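Local coordinates for protein (superoxide dismutase) (Sulfolobus acidocaldarius, PDB 1B06) that converts superoxide radicals to hydrogen peroxide and oxygen at an iron centre, protecting the cell from toxic superoxide, at residues G73-F76 against N77-H81; D117-K120 against Q121-E125; T151-H155 against F156-I160; D199-K202 against R203-Y207. One frame throughout, in Å; residues are numbered along the deposited sequence.

Interaction 1 of 4, residues G73-F76 against N77-H81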
loop_
_atom_site.group_PDB
_atom_site.type_symbol
_atom_site.label_atom_id
_atom_site.label_comp_id
_atom_site.label_asym_id
_atom_site.label_seq_id
_atom_site.Cartn_x
_atom_site.Cartn_y
_atom_site.Cartn_z
ATOM N N GLY A 73 8.560 9.764 2.280
ATOM C CA GLY A 73 8.820 10.100 3.668
ATOM C C GLY A 73 7.996 11.308 4.051
ATOM O O GLY A 73 7.609 11.477 5.204
ATOM N N LEU A 74 7.716 12.152 3.065
ATOM C CA LEU A 74 6.931 13.349 3.304
ATOM C C LEU A 74 5.439 13.072 3.515
ATOM O O LEU A 74 4.828 13.711 4.376
ATOM C CB LEU A 74 7.139 14.351 2.164
ATOM C CG LEU A 74 8.463 15.118 2.260
ATOM C CD1 LEU A 74 8.756 15.803 0.944
ATOM C CD2 LEU A 74 8.390 16.143 3.386
ATOM N N THR A 75 4.839 12.144 2.754
ATOM C CA THR A 75 3.407 11.853 2.966
ATOM C C THR A 75 3.238 11.240 4.332
ATOM O O THR A 75 2.256 11.493 5.015
ATOM C CB THR A 75 2.775 10.806 2.011
ATOM O OG1 THR A 75 3.781 10.128 1.258
ATOM C CG2 THR A 75 1.781 11.462 1.123
ATOM N N PHE A 76 4.193 10.397 4.699
ATOM C CA PHE A 76 4.168 9.739 5.986
ATOM C C PHE A 76 4.164 10.774 7.109
ATOM O O PHE A 76 3.235 10.830 7.923
ATOM C CB PHE A 76 5.385 8.823 6.130
ATOM C CG PHE A 76 5.492 8.187 7.480
ATOM C CD1 PHE A 76 4.511 7.304 7.924
ATOM C CD2 PHE A 76 6.538 8.510 8.336
ATOM C CE1 PHE A 76 4.564 6.755 9.209
ATOM C CE2 PHE A 76 6.603 7.966 9.625
ATOM C CZ PHE A 76 5.612 7.089 10.061
ATOM N N ASN A 77 5.194 11.610 7.132
ATOM C CA ASN A 77 5.331 12.626 8.168
ATOM C C ASN A 77 4.338 13.782 8.128
ATOM O O ASN A 77 3.802 14.166 9.163
ATOM C CB ASN A 77 6.756 13.170 8.159
ATOM C CG ASN A 77 7.740 12.205 8.781
ATOM O OD1 ASN A 77 7.651 11.898 9.963
ATOM N ND2 ASN A 77 8.681 11.719 7.985
ATOM N N ILE A 78 4.087 14.346 6.950
ATOM C CA ILE A 78 3.157 15.467 6.862
ATOM C C ILE A 78 1.745 15.049 7.269
ATOM O O ILE A 78 1.044 15.789 7.963
ATOM C CB ILE A 78 3.132 16.071 5.439
ATOM C CG1 ILE A 78 4.531 16.583 5.074
ATOM C CG2 ILE A 78 2.128 17.221 5.376
ATOM C CD1 ILE A 78 4.604 17.315 3.739
ATOM N N ASN A 79 1.327 13.866 6.829
ATOM C CA ASN A 79 0.006 13.359 7.179
ATOM C C ASN A 79 -0.011 13.041 8.675
ATOM O O ASN A 79 -0.999 13.300 9.360
ATOM C CB ASN A 79 -0.319 12.097 6.368
ATOM C CG ASN A 79 -1.039 12.413 5.060
ATOM O OD1 ASN A 79 -2.083 13.065 5.058
ATOM N ND2 ASN A 79 -0.481 11.947 3.942
ATOM N N GLY A 80 1.088 12.488 9.180
ATOM C CA GLY A 80 1.158 12.167 10.593
ATOM C C GLY A 80 0.920 13.403 11.444
ATOM O O GLY A 80 0.215 13.361 12.454
ATOM N N HIS A 81 1.507 14.517 11.027
ATOM C CA HIS A 81 1.367 15.780 11.737
ATOM C C HIS A 81 -0.056 16.353 11.611
ATOM O O HIS A 81 -0.733 16.600 12.613
ATOM C CB HIS A 81 2.416 16.774 11.202
ATOM C CG HIS A 81 2.013 18.213 11.304
ATOM N ND1 HIS A 81 1.723 18.823 12.505
ATOM C CD2 HIS A 81 1.855 19.164 10.351
ATOM C CE1 HIS A 81 1.404 20.087 12.290
ATOM N NE2 HIS A 81 1.476 20.319 10.992
#
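The phenyl ring of Phe76 and the carboxamide of Asn77 meet steeply, their planes 69° apart, with Asn77 ND2 3.9 Å from Phe76 CD2. The carbonyl of Gly73 approaches tilted from the Asn77 amide plane, whereas that of Thr75 lies closer to the amide plane of Asn79. Both contacts illustrate how an asparagine within an α-helix, here the helix 67-89 of the alpha-hairpin domain, can turn back on its own preceding turn. Asn77 does this by holding CG beside its backbone N (chi1 -76°), which brings ND2 to 3.0 Å from Gly73 O. The bond is bent, 135° at the hydrogen, while Asn77 N reaches the same Gly73 O at 3.1 Å far more directly; the two donors arrive from opposite faces of the carbonyl plane. Four residues apart, the apolar neighbours Leu74 CD2 and Ile78 CD1 touch at 4.0 Å. An alanine in place of Asn77 lacks the amide, and would probably leave Gly73 O without its second donor and a gap beside the Phe76 ring. Asn79 repeats the scheme on roughly the opposite side of the helix: Asn79 ND2 donates to Thr75 O at 3.0 Å, beside the backbone bond from Asn79 N, and lies 3.6 Å from Thr75 CG2. Its amide also looks outward, to His159 O and Ala161 N of the second subunit. The chemistry implies that a helix carbonyl already used by the backbone can take a further donor, and that Asn79, held in this way, presents an oriented amide to the subunit interface.

Interaction 2 of 4, residues D117-K120 against Q121-E125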
loop_
_atom_site.group_PDB
_atom_site.type_symbol
_atom_site.label_atom_id
_atom_site.label_comp_id
_atom_site.label_asym_id
_atom_site.label_seq_id
_atom_site.Cartn_x
_atom_site.Cartn_y
_atom_site.Cartn_z
ATOM N N ASP A 117 -27.550 6.618 16.667
ATOM C CA ASP A 117 -27.242 5.280 17.157
ATOM C C ASP A 117 -26.780 4.347 16.040
ATOM O O ASP A 117 -25.852 3.570 16.234
ATOM C CB ASP A 117 -28.456 4.683 17.869
ATOM C CG ASP A 117 -28.680 5.295 19.242
ATOM O OD1 ASP A 117 -27.747 5.263 20.073
ATOM O OD2 ASP A 117 -29.788 5.813 19.494
ATOM N N ARG A 118 -27.424 4.416 14.877
ATOM C CA ARG A 118 -27.023 3.571 13.758
ATOM C C ARG A 118 -25.660 4.035 13.275
ATOM O O ARG A 118 -24.767 3.223 13.058
ATOM C CB ARG A 118 -28.022 3.663 12.603
ATOM C CG ARG A 118 -28.591 2.320 12.165
ATOM C CD ARG A 118 -27.690 1.585 11.183
ATOM N NE ARG A 118 -27.008 0.458 11.816
ATOM C CZ ARG A 118 -26.527 -0.604 11.172
ATOM N NH1 ARG A 118 -26.643 -0.715 9.855
ATOM N NH2 ARG A 118 -25.902 -1.550 11.849
ATOM N N PHE A 119 -25.505 5.345 13.109
ATOM C CA PHE A 119 -24.232 5.895 12.661
ATOM C C PHE A 119 -23.112 5.383 13.556
ATOM O O PHE A 119 -22.076 4.921 13.070
ATOM C CB PHE A 119 -24.249 7.426 12.703
ATOM C CG PHE A 119 -22.891 8.044 12.522
ATOM C CD1 PHE A 119 -22.314 8.130 11.258
ATOM C CD2 PHE A 119 -22.166 8.497 13.619
ATOM C CE1 PHE A 119 -21.035 8.653 11.090
ATOM C CE2 PHE A 119 -20.882 9.023 13.460
ATOM C CZ PHE A 119 -20.318 9.099 12.193
ATOM N N LYS A 120 -23.329 5.467 14.866
ATOM C CA LYS A 120 -22.352 5.010 15.848
ATOM C C LYS A 120 -22.011 3.541 15.626
ATOM O O LYS A 120 -20.853 3.135 15.720
ATOM C CB LYS A 120 -22.911 5.196 17.251
ATOM C CG LYS A 120 -21.880 5.523 18.290
ATOM C CD LYS A 120 -22.408 6.571 19.241
ATOM C CE LYS A 120 -22.261 6.118 20.671
ATOM N NZ LYS A 120 -23.513 6.326 21.436
ATOM N N GLN A 121 -23.031 2.742 15.330
ATOM C CA GLN A 121 -22.845 1.319 15.085
ATOM C C GLN A 121 -22.017 1.078 13.831
ATOM O O GLN A 121 -21.084 0.276 13.840
ATOM C CB GLN A 121 -24.199 0.628 14.913
ATOM C CG GLN A 121 -24.881 0.260 16.210
ATOM C CD GLN A 121 -26.352 -0.058 16.017
ATOM O OE1 GLN A 121 -26.766 -0.513 14.951
ATOM N NE2 GLN A 121 -27.150 0.183 17.051
ATOM N N VAL A 122 -22.370 1.767 12.748
ATOM C CA VAL A 122 -21.669 1.610 11.479
ATOM C C VAL A 122 -20.243 2.149 11.546
ATOM O O VAL A 122 -19.314 1.528 11.020
ATOM C CB VAL A 122 -22.419 2.310 10.332
ATOM C CG1 VAL A 122 -21.679 2.092 9.019
ATOM C CG2 VAL A 122 -23.830 1.761 10.231
ATOM N N PHE A 123 -20.067 3.297 12.195
ATOM C CA PHE A 123 -18.739 3.881 12.326
ATOM C C PHE A 123 -17.836 2.966 13.153
ATOM O O PHE A 123 -16.659 2.776 12.832
ATOM C CB PHE A 123 -18.813 5.260 12.983
ATOM C CG PHE A 123 -17.515 6.020 12.940
ATOM C CD1 PHE A 123 -16.534 5.802 13.902
ATOM C CD2 PHE A 123 -17.264 6.939 11.924
ATOM C CE1 PHE A 123 -15.319 6.489 13.852
ATOM C CE2 PHE A 123 -16.052 7.633 11.865
ATOM C CZ PHE A 123 -15.079 7.407 12.831
ATOM N N SER A 124 -18.387 2.397 14.218
ATOM C CA SER A 124 -17.617 1.504 15.073
ATOM C C SER A 124 -17.269 0.212 14.332
ATOM O O SER A 124 -16.161 -0.316 14.473
ATOM C CB SER A 124 -18.406 1.183 16.346
ATOM O OG SER A 124 -18.468 2.313 17.202
ATOM N N GLU A 125 -18.215 -0.295 13.544
ATOM C CA GLU A 125 -17.991 -1.520 12.783
ATOM C C GLU A 125 -16.852 -1.310 11.783
ATOM O O GLU A 125 -16.012 -2.188 11.590
ATOM C CB GLU A 125 -19.267 -1.930 12.039
ATOM C CG GLU A 125 -19.220 -3.354 11.506
ATOM C CD GLU A 125 -20.462 -3.736 10.723
ATOM O OE1 GLU A 125 -21.512 -3.088 10.914
ATOM O OE2 GLU A 125 -20.390 -4.687 9.917
HETATM O O HOH W 1 -24.413 -3.437 9.774
#
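Four residues apart, Phe119 O receives Phe123 N at 2.7 Å, and Arg118 O receives Val122 N in the same nearly linear way: regular α-helical turns of helix 116-129 in the C-terminal domain. The side chains sort themselves by face. On the inner side Phe119 and Phe123 run alongside each other with their rings inclined by 41°; Phe119 CZ touches Phe123 CD2 at 3.8 Å, while Phe123 CB sits over a face of the Phe119 ring, toward its rim. Both rings also pack on Leu167 of strand 165-170, which ties the helix to the sheet. The outer side belongs to Arg118, whose chain, bent at chi2 and chi3, carries the guanidinium forward along the helix, toward Gln121 and Val122. Val122 CG2 lies over one guanidinium face, 3.7 Å from Arg118 CZ. In the plane of that group, at its edge, Arg118 NE donates to Gln121 OE1 at 3.3 Å, and Arg118 NH2 adds a weak bond to the same oxygen; the donor NE stands above the amide carbonyl plane rather than on a lone pair. The firmer polar partner of Arg118 is Ile56 O of the second subunit, bound by NH1. One water links Arg118 NH2 to Glu125 OE1. A turn away, Lys120 O takes two donors from opposite faces of its plane, Ser124 N and, at 2.9 Å, Ser124 OG, an oxygen that Trp192 NE1 also engages.

Interaction 3 of 4, residues T151-H155 against F156-I160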
loop_
_atom_site.group_PDB
_atom_site.type_symbol
_atom_site.label_atom_id
_atom_site.label_comp_id
_atom_site.label_asym_id
_atom_site.label_seq_id
_atom_site.Cartn_x
_atom_site.Cartn_y
_atom_site.Cartn_z
ATOM N N THR A 151 -11.580 3.938 6.238
ATOM C CA THR A 151 -10.515 3.449 7.088
ATOM C C THR A 151 -9.224 3.798 6.349
ATOM O O THR A 151 -9.045 3.456 5.182
ATOM C CB THR A 151 -10.596 1.920 7.308
ATOM O OG1 THR A 151 -10.827 1.261 6.058
ATOM C CG2 THR A 151 -11.726 1.583 8.272
ATOM N N VAL A 152 -8.334 4.507 7.030
ATOM C CA VAL A 152 -7.070 4.910 6.435
ATOM C C VAL A 152 -5.953 4.042 7.004
ATOM O O VAL A 152 -5.833 3.883 8.226
ATOM C CB VAL A 152 -6.800 6.411 6.722
ATOM C CG1 VAL A 152 -5.402 6.806 6.276
ATOM C CG2 VAL A 152 -7.843 7.257 6.009
ATOM N N GLU A 153 -5.158 3.457 6.114
ATOM C CA GLU A 153 -4.047 2.603 6.529
ATOM C C GLU A 153 -2.806 3.480 6.705
ATOM O O GLU A 153 -2.510 4.339 5.867
ATOM C CB GLU A 153 -3.823 1.501 5.491
ATOM C CG GLU A 153 -4.771 0.324 5.687
ATOM C CD GLU A 153 -4.921 -0.537 4.452
ATOM O OE1 GLU A 153 -3.908 -1.079 3.965
ATOM O OE2 GLU A 153 -6.062 -0.678 3.972
ATOM N N ASN A 154 -2.090 3.267 7.805
ATOM C CA ASN A 154 -0.928 4.084 8.131
ATOM C C ASN A 154 -1.487 5.504 8.167
ATOM O O ASN A 154 -2.657 5.698 8.504
ATOM C CB ASN A 154 0.161 3.952 7.063
ATOM C CG ASN A 154 1.552 4.260 7.608
ATOM O OD1 ASN A 154 1.739 5.216 8.361
ATOM N ND2 ASN A 154 2.531 3.447 7.228
ATOM N N HIS A 155 -0.682 6.496 7.814
ATOM C CA HIS A 155 -1.172 7.874 7.829
ATOM C C HIS A 155 -1.563 8.352 6.434
ATOM O O HIS A 155 -2.261 9.362 6.292
ATOM C CB HIS A 155 -0.087 8.842 8.336
ATOM C CG HIS A 155 0.393 8.568 9.728
ATOM N ND1 HIS A 155 -0.451 8.535 10.817
ATOM C CD2 HIS A 155 1.639 8.356 10.211
ATOM C CE1 HIS A 155 0.255 8.314 11.912
ATOM N NE2 HIS A 155 1.527 8.201 11.571
ATOM N N PHE A 156 -1.130 7.623 5.408
ATOM C CA PHE A 156 -1.339 8.074 4.039
ATOM C C PHE A 156 -2.060 7.212 3.019
ATOM O O PHE A 156 -2.120 7.589 1.853
ATOM C CB PHE A 156 0.021 8.452 3.448
ATOM C CG PHE A 156 1.027 7.343 3.509
ATOM C CD1 PHE A 156 1.755 7.111 4.668
ATOM C CD2 PHE A 156 1.235 6.514 2.409
ATOM C CE1 PHE A 156 2.683 6.058 4.738
ATOM C CE2 PHE A 156 2.155 5.465 2.465
ATOM C CZ PHE A 156 2.881 5.236 3.633
ATOM N N MET A 157 -2.602 6.071 3.421
ATOM C CA MET A 157 -3.295 5.235 2.452
ATOM C C MET A 157 -4.813 5.247 2.622
ATOM O O MET A 157 -5.315 5.107 3.732
ATOM C CB MET A 157 -2.782 3.797 2.532
ATOM C CG MET A 157 -1.353 3.635 2.061
ATOM S SD MET A 157 -0.731 1.960 2.247
ATOM C CE MET A 157 -0.234 1.969 3.953
ATOM N N ASN A 158 -5.517 5.433 1.503
ATOM C CA ASN A 158 -6.982 5.438 1.426
ATOM C C ASN A 158 -7.690 6.774 1.561
ATOM O O ASN A 158 -8.909 6.808 1.579
ATOM C CB ASN A 158 -7.593 4.455 2.436
ATOM C CG ASN A 158 -7.103 3.035 2.242
ATOM O OD1 ASN A 158 -6.371 2.738 1.294
ATOM N ND2 ASN A 158 -7.497 2.149 3.145
ATOM N N HIS A 159 -6.950 7.873 1.660
ATOM C CA HIS A 159 -7.592 9.179 1.772
ATOM C C HIS A 159 -8.337 9.440 0.474
ATOM O O HIS A 159 -7.940 8.952 -0.587
ATOM C CB HIS A 159 -6.566 10.312 1.926
ATOM C CG HIS A 159 -5.955 10.412 3.287
ATOM N ND1 HIS A 159 -6.691 10.693 4.417
ATOM C CD2 HIS A 159 -4.669 10.300 3.693
ATOM C CE1 HIS A 159 -5.884 10.750 5.461
ATOM N NE2 HIS A 159 -4.651 10.515 5.050
ATOM N N ILE A 160 -9.415 10.208 0.555
ATOM C CA ILE A 160 -10.144 10.578 -0.643
ATOM C C ILE A 160 -9.666 12.013 -0.868
ATOM O O ILE A 160 -9.857 12.886 -0.011
ATOM C CB ILE A 160 -11.674 10.524 -0.439
ATOM C CG1 ILE A 160 -12.120 9.073 -0.213
ATOM C CG2 ILE A 160 -12.379 11.087 -1.667
ATOM C CD1 ILE A 160 -13.612 8.913 0.036
#
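Asn158 ND2 serves two acceptors: it donates almost straight to Thr151 O at 2.9 Å, which lies in the plane of its amide, and reaches Glu153 OE2 at 3.3 Å from above the carboxylate plane. Between them the chain reverses. Glu153 and Met157 form a single antiparallel bridge, a hydrogen-bonded pair with Met157 N 3.0 Å from Glu153 O, and three residues make the turn. Asn154 OD1 accepts His155 N inside that turn. Phe156 takes the crowded position for CG, between backbone N and carbonyl carbon (chi1 56°), which sets Phe156 CE1 3.6 Å from Asn154 CG. Beyond the bridge, His159 NE2 donates to His155 O at 2.9 Å, and Val152 CG1 lies over a face of the His159 ring in a CH-pi contact. Thus one backbone carbonyl fixes the imidazole at one nitrogen while Tyr139 OH holds ND1 at the other. The other carboxylate oxygen of Glu153, OE1, forms a salt bridge to Arg72 of the third subunit. His155 itself turns away toward the active site, its side chain about 5 Å from the iron at nearest atoms, with ND1 paired to Trp135 and NE2 to Tyr41. The reversal therefore leaves the outer strand 147-153, paired with strand 134-140, and runs past Phe76 and Asn79 of helix 67-89 into the subunit interface.

Interaction 4 of 4, residues D199-K202 against R203-Y207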
loop_
_atom_site.group_PDB
_atom_site.type_symbol
_atom_site.label_atom_id
_atom_site.label_comp_id
_atom_site.label_asym_id
_atom_site.label_seq_id
_atom_site.Cartn_x
_atom_site.Cartn_y
_atom_site.Cartn_z
ATOM N N ASP A 199 -16.407 20.940 17.658
ATOM C CA ASP A 199 -15.328 21.037 16.690
ATOM C C ASP A 199 -15.788 20.418 15.366
ATOM O O ASP A 199 -15.584 20.997 14.303
ATOM C CB ASP A 199 -14.090 20.294 17.204
ATOM C CG ASP A 199 -12.974 20.221 16.170
ATOM O OD1 ASP A 199 -12.300 21.249 15.951
ATOM O OD2 ASP A 199 -12.767 19.138 15.577
ATOM N N ALA A 200 -16.416 19.246 15.435
ATOM C CA ALA A 200 -16.890 18.564 14.234
ATOM C C ALA A 200 -17.900 19.422 13.473
ATOM O O ALA A 200 -17.813 19.553 12.253
ATOM C CB ALA A 200 -17.508 17.220 14.601
ATOM N N GLU A 201 -18.852 20.012 14.191
ATOM C CA GLU A 201 -19.862 20.848 13.550
ATOM C C GLU A 201 -19.222 22.072 12.908
ATOM O O GLU A 201 -19.648 22.520 11.841
ATOM C CB GLU A 201 -20.918 21.294 14.563
ATOM C CG GLU A 201 -21.872 22.365 14.031
ATOM C CD GLU A 201 -22.881 21.824 13.026
ATOM O OE1 GLU A 201 -22.803 20.632 12.674
ATOM O OE2 GLU A 201 -23.760 22.592 12.585
ATOM N N LYS A 202 -18.200 22.614 13.560
ATOM C CA LYS A 202 -17.494 23.784 13.045
ATOM C C LYS A 202 -16.813 23.467 11.720
ATOM O O LYS A 202 -16.823 24.276 10.796
ATOM C CB LYS A 202 -16.438 24.249 14.044
ATOM C CG LYS A 202 -16.760 25.569 14.718
ATOM C CD LYS A 202 -16.022 25.706 16.040
ATOM C CE LYS A 202 -16.865 26.438 17.076
ATOM N NZ LYS A 202 -16.629 25.917 18.453
ATOM N N ARG A 203 -16.214 22.285 11.635
ATOM C CA ARG A 203 -15.531 21.869 10.420
ATOM C C ARG A 203 -16.529 21.729 9.275
ATOM O O ARG A 203 -16.263 22.169 8.159
ATOM C CB ARG A 203 -14.797 20.547 10.664
ATOM C CG ARG A 203 -13.809 20.627 11.817
ATOM C CD ARG A 203 -12.838 19.463 11.849
ATOM N NE ARG A 203 -11.475 19.922 11.605
ATOM C CZ ARG A 203 -10.572 20.139 12.554
ATOM N NH1 ARG A 203 -10.877 19.938 13.827
ATOM N NH2 ARG A 203 -9.364 20.567 12.230
ATOM N N LEU A 204 -17.685 21.135 9.558
ATOM C CA LEU A 204 -18.714 20.953 8.535
ATOM C C LEU A 204 -19.245 22.288 8.024
ATOM O O LEU A 204 -19.374 22.488 6.816
ATOM C CB LEU A 204 -19.881 20.125 9.083
ATOM C CG LEU A 204 -21.037 19.882 8.106
ATOM C CD1 LEU A 204 -20.577 18.979 6.971
ATOM C CD2 LEU A 204 -22.201 19.259 8.843
ATOM N N GLN A 205 -19.553 23.197 8.948
ATOM C CA GLN A 205 -20.078 24.513 8.589
ATOM C C GLN A 205 -19.159 25.252 7.624
ATOM O O GLN A 205 -19.614 26.071 6.826
ATOM C CB GLN A 205 -20.292 25.364 9.847
ATOM C CG GLN A 205 -21.552 25.010 10.635
ATOM C CD GLN A 205 -22.835 25.241 9.846
ATOM O OE1 GLN A 205 -22.884 26.082 8.953
ATOM N NE2 GLN A 205 -23.880 24.492 10.177
ATOM N N LYS A 206 -17.869 24.948 7.697
ATOM C CA LYS A 206 -16.869 25.570 6.837
ATOM C C LYS A 206 -17.048 25.222 5.357
ATOM O O LYS A 206 -16.629 25.982 4.486
ATOM C CB LYS A 206 -15.471 25.141 7.279
ATOM C CG LYS A 206 -14.567 26.278 7.694
ATOM C CD LYS A 206 -13.315 25.752 8.381
ATOM C CE LYS A 206 -13.562 25.489 9.867
ATOM N NZ LYS A 206 -12.366 24.931 10.574
ATOM N N TYR A 207 -17.672 24.083 5.070
ATOM C CA TYR A 207 -17.851 23.650 3.686
ATOM C C TYR A 207 -19.287 23.555 3.201
ATOM O O TYR A 207 -19.532 23.242 2.036
ATOM C CB TYR A 207 -17.156 22.305 3.484
ATOM C CG TYR A 207 -15.742 22.318 3.996
ATOM C CD1 TYR A 207 -15.473 22.126 5.347
ATOM C CD2 TYR A 207 -14.675 22.596 3.143
ATOM C CE1 TYR A 207 -14.182 22.215 5.840
ATOM C CE2 TYR A 207 -13.374 22.688 3.627
ATOM C CZ TYR A 207 -13.136 22.499 4.977
ATOM O OH TYR A 207 -11.856 22.601 5.471
#
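Asp199 holds CG opposite its backbone N (chi1 174°), while Arg203 keeps CG beside its own N (chi1 -57°) and bends farther out at chi3; together these torsions bring carboxylate and guanidinium together one helical turn apart. The result is a worked case of the i to i+4 salt bridge. Arg203 NH1 lies 2.7 Å from Asp199 OD2, meeting its syn lone pair, and OD2 sits at the guanidinium edge, in its plane. The two flat groups are nonetheless twisted 66° apart: a single nitrogen, Arg203 NH1, makes the bridge, bonded to OD2 and lying 2.9 Å from Asp199 OD1 as well, rather than two nitrogens pairing flat with two oxygens. Beneath it the backbone bond from Arg203 N to Asp199 O, 3.0 Å, fixes the same pair of residues. A methionine in place of Arg203 would probably leave the Asp199 carboxylate without its charged mate and free to turn. A second pair follows the same spacing. Glu201 bends at chi2, and Gln205 NE2 points at Glu201 OE2 along an almost straight bond of 3.1 Å, coming from above the carboxylate plane. The same carboxylate accepts the amides of Ala104 and Leu105 near the start of helix 103-113, where the helix end is likely to stabilise its negative charge. Leu204 CD2 lies 4.1 Å from Glu201 OE1. Helix 197-205 thus lies with Ala200 and Leu204 on Leu105 of helix 103-113, with Arg203 on Ile86 and Asn89 of helix 67-89, and with all three of these side chains on Ile166 of strand 165-170.

In the fold
Read from the N terminus, the four contacts follow in series, and none nests in or crosses another. Interactions 1 and 2 lie within single helices and interaction 4 on helix 197-205 and the residues just after it; none of these closes a loop, whereas interaction 3 closes a tight chain reversal after strand 147-153. The first belongs to the alpha-hairpin domain, the second and third to the C-terminal domain. Only interactions 1 and 3 touch, where Phe76 and Asn79 meet Asn154, His155 and Phe156, joining the two domains beside the iron. Interactions 2 and 4 lie apart, about 9 Å at nearest atoms, on helices that pack against the sheet. Interactions 1, 2 and 3 all reach the second subunit; interaction 4 meets no other chain.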